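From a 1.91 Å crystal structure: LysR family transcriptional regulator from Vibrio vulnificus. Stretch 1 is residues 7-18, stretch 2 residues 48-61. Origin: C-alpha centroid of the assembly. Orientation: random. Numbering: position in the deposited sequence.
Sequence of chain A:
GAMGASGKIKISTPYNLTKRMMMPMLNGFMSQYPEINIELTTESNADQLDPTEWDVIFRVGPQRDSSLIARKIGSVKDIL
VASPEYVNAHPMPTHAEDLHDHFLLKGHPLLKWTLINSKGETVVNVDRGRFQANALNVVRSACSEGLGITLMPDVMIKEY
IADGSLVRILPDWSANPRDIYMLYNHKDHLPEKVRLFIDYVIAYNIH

Stretch 1, residues 7-18: GKIKISTPYNLT
Stretch 2 (48-61) QLDPTEWDVIFRVG

Trp54 is sandwiched between two residues of one neighbouring strand, an unusual arrangement beside a parallel β-ladder. Over one face lies Lys10 (chi1 t, then t, t, p), its CE 4.2 Å from the centroid of the six-membered ring and NZ an off-centre cation-pi partner; over the opposite face lies the CB of Ser12 (chi1 t), 4.0 Å from the same centroid. Alternation explains this: residues i and i+2 share a side of a strand, so an indole (chi1 m, chi2 94°) can slot between them.

Strands 9-14 and 56-60 run parallel, their axes 4° apart and 4.7 Å at closest approach, with extended phi/psi such as -125/149 at Ile11 and -142/145 at Val56. Ile11 pairs with Val56, and Ser12 with Ile57. As parallel pairing requires, Ser12 bonds to both flanks of Ile57: its N donates to Val56 O (3.0 Å), and its O accepts from Phe58 N (2.7 Å).

At the ladder's start, Asp55 (-76/-48, chi1 m) supplies a carboxylate instead of a strand carbonyl: Lys10 N donates to Asp55 OD2 (2.8 Å), while Asp55 N donates to Lys10 O (2.9 Å). A water bridges Lys8 O and Asp55 OD2.

Apolar contacts add to the packing: Ile11 CG2 meets Val56 CB at 3.7 Å, Phe58 (chi1 m) CB lies 4.0 Å from Pro14 CD, and Val60 CG2 touches Pro14 CB at 3.9 Å and Leu17 CD1 at 3.8 Å.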

# COMPACT_ATOMS: atom_id res chain seq x y z
N GLY A 7 13.81 -12.23 19.35
CA GLY A 7 12.59 -11.74 19.96
C GLY A 7 11.47 -11.48 18.98
O GLY A 7 10.50 -10.79 19.31
N LYS A 8 11.57 -12.07 17.79
CA LYS A 8 10.65 -11.75 16.70
C LYS A 8 10.68 -12.88 15.69
O LYS A 8 11.68 -13.60 15.55
CB LYS A 8 11.03 -10.44 16.00
CG LYS A 8 12.27 -10.64 15.15
CD LYS A 8 12.70 -9.44 14.36
CE LYS A 8 14.15 -9.60 13.89
NZ LYS A 8 15.04 -9.82 15.06
N ILE A 9 9.59 -12.96 14.93
CA ILE A 9 9.52 -13.72 13.68
C ILE A 9 9.60 -12.74 12.52
O ILE A 9 8.89 -11.72 12.51
CB ILE A 9 8.23 -14.55 13.60
CG1 ILE A 9 8.12 -15.49 14.81
CG2 ILE A 9 8.17 -15.35 12.31
CD1 ILE A 9 6.74 -16.12 14.94
N LYS A 10 10.46 -13.04 11.56
CA LYS A 10 10.77 -12.16 10.44
C LYS A 10 10.12 -12.78 9.20
O LYS A 10 10.55 -13.85 8.75
CB LYS A 10 12.29 -12.03 10.30
CG LYS A 10 12.82 -10.78 9.55
CD LYS A 10 14.35 -10.82 9.47
CE LYS A 10 14.92 -9.81 8.45
NZ LYS A 10 14.60 -8.40 8.79
N ILE A 11 9.09 -12.14 8.64
CA ILE A 11 8.41 -12.74 7.50
C ILE A 11 8.38 -11.77 6.33
O ILE A 11 8.40 -10.54 6.50
CB ILE A 11 6.97 -13.22 7.83
CG1 ILE A 11 6.08 -12.10 8.37
CG2 ILE A 11 6.99 -14.35 8.83
CD1 ILE A 11 4.78 -12.66 9.09
N SER A 12 8.40 -12.33 5.13
CA SER A 12 8.24 -11.58 3.89
C SER A 12 6.94 -12.00 3.21
O SER A 12 6.62 -13.19 3.19
CB SER A 12 9.42 -11.82 2.95
OG SER A 12 9.31 -11.04 1.78
N THR A 13 6.22 -11.03 2.64
CA THR A 13 4.92 -11.22 2.01
C THR A 13 4.84 -10.40 0.73
O THR A 13 5.52 -9.38 0.60
CB THR A 13 3.77 -10.79 2.94
OG1 THR A 13 3.92 -9.39 3.24
CG2 THR A 13 3.79 -11.60 4.24
N PRO A 14 4.00 -10.81 -0.24
CA PRO A 14 3.95 -10.13 -1.55
C PRO A 14 3.32 -8.75 -1.48
O PRO A 14 2.36 -8.50 -0.74
CB PRO A 14 3.10 -11.07 -2.41
CG PRO A 14 2.30 -11.87 -1.44
CD PRO A 14 3.21 -12.06 -0.25
N TYR A 15 3.83 -7.85 -2.33
CA TYR A 15 3.59 -6.41 -2.15
C TYR A 15 2.10 -6.06 -2.14
O TYR A 15 1.57 -5.55 -1.13
CB TYR A 15 4.33 -5.62 -3.23
CG TYR A 15 4.14 -4.14 -3.04
CD1 TYR A 15 4.17 -3.59 -1.76
CD2 TYR A 15 3.88 -3.30 -4.11
CE1 TYR A 15 3.97 -2.24 -1.56
CE2 TYR A 15 3.68 -1.95 -3.92
CZ TYR A 15 3.72 -1.43 -2.64
OH TYR A 15 3.52 -0.08 -2.44
N ASN A 16 1.39 -6.33 -3.22
CA ASN A 16 0.03 -5.80 -3.36
C ASN A 16 -1.04 -6.58 -2.60
O ASN A 16 -2.15 -6.05 -2.45
CB ASN A 16 -0.37 -5.78 -4.82
CG ASN A 16 0.38 -4.76 -5.60
OD1 ASN A 16 0.26 -3.57 -5.33
ND2 ASN A 16 1.15 -5.21 -6.58
N LEU A 17 -0.74 -7.79 -2.13
CA LEU A 17 -1.76 -8.70 -1.64
C LEU A 17 -1.74 -8.85 -0.13
O LEU A 17 -2.62 -9.54 0.41
CB LEU A 17 -1.56 -10.09 -2.26
CG LEU A 17 -1.50 -10.20 -3.78
CD1 LEU A 17 -1.19 -11.64 -4.17
CD2 LEU A 17 -2.83 -9.79 -4.38
N THR A 18 -0.77 -8.26 0.55
CA THR A 18 -0.57 -8.54 1.97
C THR A 18 -1.78 -8.16 2.79
O THR A 18 -2.25 -8.94 3.63
CB THR A 18 0.66 -7.79 2.48
OG1 THR A 18 1.83 -8.45 1.99
CG2 THR A 18 0.67 -7.76 4.00
N GLN A 48 14.84 -12.68 -5.33
CA GLN A 48 16.04 -12.01 -4.85
C GLN A 48 16.22 -12.09 -3.34
O GLN A 48 17.21 -11.56 -2.81
CB GLN A 48 16.03 -10.55 -5.31
CG GLN A 48 16.69 -10.37 -6.66
CD GLN A 48 18.03 -11.07 -6.71
OE1 GLN A 48 18.20 -12.06 -7.43
NE2 GLN A 48 19.00 -10.57 -5.94
N LEU A 49 15.32 -12.75 -2.62
CA LEU A 49 15.53 -12.89 -1.19
C LEU A 49 16.50 -14.03 -0.89
O LEU A 49 16.58 -15.02 -1.61
CB LEU A 49 14.22 -13.15 -0.45
CG LEU A 49 13.13 -12.10 -0.59
CD1 LEU A 49 11.76 -12.74 -0.23
CD2 LEU A 49 13.45 -10.89 0.28
N ASP A 50 17.21 -13.87 0.23
CA ASP A 50 18.09 -14.91 0.74
C ASP A 50 17.34 -15.71 1.81
O ASP A 50 17.08 -15.17 2.89
CB ASP A 50 19.36 -14.29 1.32
CG ASP A 50 20.24 -15.28 2.02
OD1 ASP A 50 20.00 -16.51 1.87
OD2 ASP A 50 21.17 -14.83 2.72
N PRO A 51 16.99 -16.99 1.56
CA PRO A 51 16.14 -17.73 2.52
C PRO A 51 16.62 -17.70 3.95
O PRO A 51 15.80 -17.60 4.87
CB PRO A 51 16.18 -19.16 1.97
CG PRO A 51 16.48 -19.01 0.53
CD PRO A 51 17.39 -17.82 0.41
N THR A 52 17.93 -17.78 4.18
CA THR A 52 18.48 -17.77 5.53
C THR A 52 18.23 -16.46 6.27
O THR A 52 18.39 -16.40 7.49
CB THR A 52 19.99 -18.06 5.48
OG1 THR A 52 20.68 -16.91 4.96
CG2 THR A 52 20.28 -19.26 4.57
N GLU A 53 17.84 -15.41 5.56
CA GLU A 53 17.56 -14.11 6.14
C GLU A 53 16.14 -14.00 6.69
O GLU A 53 15.77 -12.95 7.22
CB GLU A 53 17.76 -13.03 5.07
CG GLU A 53 18.45 -11.76 5.49
CD GLU A 53 19.14 -11.08 4.31
OE1 GLU A 53 18.60 -10.08 3.79
OE2 GLU A 53 20.21 -11.56 3.90
N TRP A 54 15.33 -15.06 6.57
CA TRP A 54 13.90 -14.94 6.82
C TRP A 54 13.40 -16.17 7.57
O TRP A 54 13.86 -17.30 7.33
CB TRP A 54 13.12 -14.75 5.50
CG TRP A 54 13.52 -13.50 4.77
CD1 TRP A 54 14.47 -13.39 3.78
CD2 TRP A 54 13.03 -12.17 4.99
NE1 TRP A 54 14.57 -12.09 3.36
CE2 TRP A 54 13.71 -11.32 4.10
CE3 TRP A 54 12.07 -11.62 5.86
CZ2 TRP A 54 13.46 -9.94 4.04
CZ3 TRP A 54 11.83 -10.27 5.81
CH2 TRP A 54 12.53 -9.44 4.90
N ASP A 55 12.48 -15.96 8.50
CA ASP A 55 11.85 -17.09 9.16
C ASP A 55 10.83 -17.75 8.24
O ASP A 55 10.82 -18.97 8.08
CB ASP A 55 11.23 -16.61 10.48
CG ASP A 55 12.30 -16.23 11.51
OD1 ASP A 55 13.20 -17.06 11.74
OD2 ASP A 55 12.26 -15.11 12.09
N VAL A 56 9.95 -16.96 7.63
CA VAL A 56 8.94 -17.48 6.72
C VAL A 56 8.78 -16.50 5.57
O VAL A 56 8.86 -15.28 5.75
CB VAL A 56 7.55 -17.70 7.38
CG1 VAL A 56 6.65 -18.48 6.45
CG2 VAL A 56 7.68 -18.40 8.69
N ILE A 57 8.53 -17.04 4.38
CA ILE A 57 8.40 -16.23 3.18
C ILE A 57 7.11 -16.67 2.50
O ILE A 57 6.91 -17.86 2.26
CB ILE A 57 9.63 -16.37 2.25
CG1 ILE A 57 10.79 -15.55 2.82
CG2 ILE A 57 9.32 -15.85 0.84
CD1 ILE A 57 12.15 -15.69 2.05
N PHE A 58 6.20 -15.71 2.30
CA PHE A 58 5.03 -15.87 1.45
C PHE A 58 5.29 -15.18 0.13
O PHE A 58 5.68 -14.01 0.09
CB PHE A 58 3.77 -15.29 2.11
CG PHE A 58 3.49 -15.87 3.46
CD1 PHE A 58 4.18 -15.42 4.58
CD2 PHE A 58 2.57 -16.88 3.62
CE1 PHE A 58 3.94 -15.97 5.84
CE2 PHE A 58 2.33 -17.43 4.88
CZ PHE A 58 3.02 -16.95 5.97
N ARG A 59 5.07 -15.90 -0.96
CA ARG A 59 5.43 -15.36 -2.26
C ARG A 59 4.39 -15.78 -3.27
O ARG A 59 3.67 -16.76 -3.08
CB ARG A 59 6.81 -15.85 -2.70
CG ARG A 59 6.84 -17.29 -3.14
CD ARG A 59 8.18 -17.65 -3.76
NE ARG A 59 8.65 -16.62 -4.68
CZ ARG A 59 8.57 -16.69 -6.01
NH1 ARG A 59 8.05 -17.76 -6.59
NH2 ARG A 59 9.02 -15.70 -6.76
N VAL A 60 4.29 -14.99 -4.33
CA VAL A 60 3.54 -15.34 -5.52
C VAL A 60 4.46 -16.14 -6.43
O VAL A 60 5.62 -15.76 -6.64
CB VAL A 60 3.02 -14.08 -6.22
CG1 VAL A 60 2.43 -14.44 -7.58
CG2 VAL A 60 1.98 -13.38 -5.36
N GLY A 61 3.95 -17.25 -6.96
CA GLY A 61 4.71 -18.06 -7.89
C GLY A 61 5.63 -19.03 -7.18
O GLY A 61 6.08 -18.80 -6.05
O HOH W 1 14.23 -13.88 13.97
O HOH W 2 7.71 -12.70 -0.52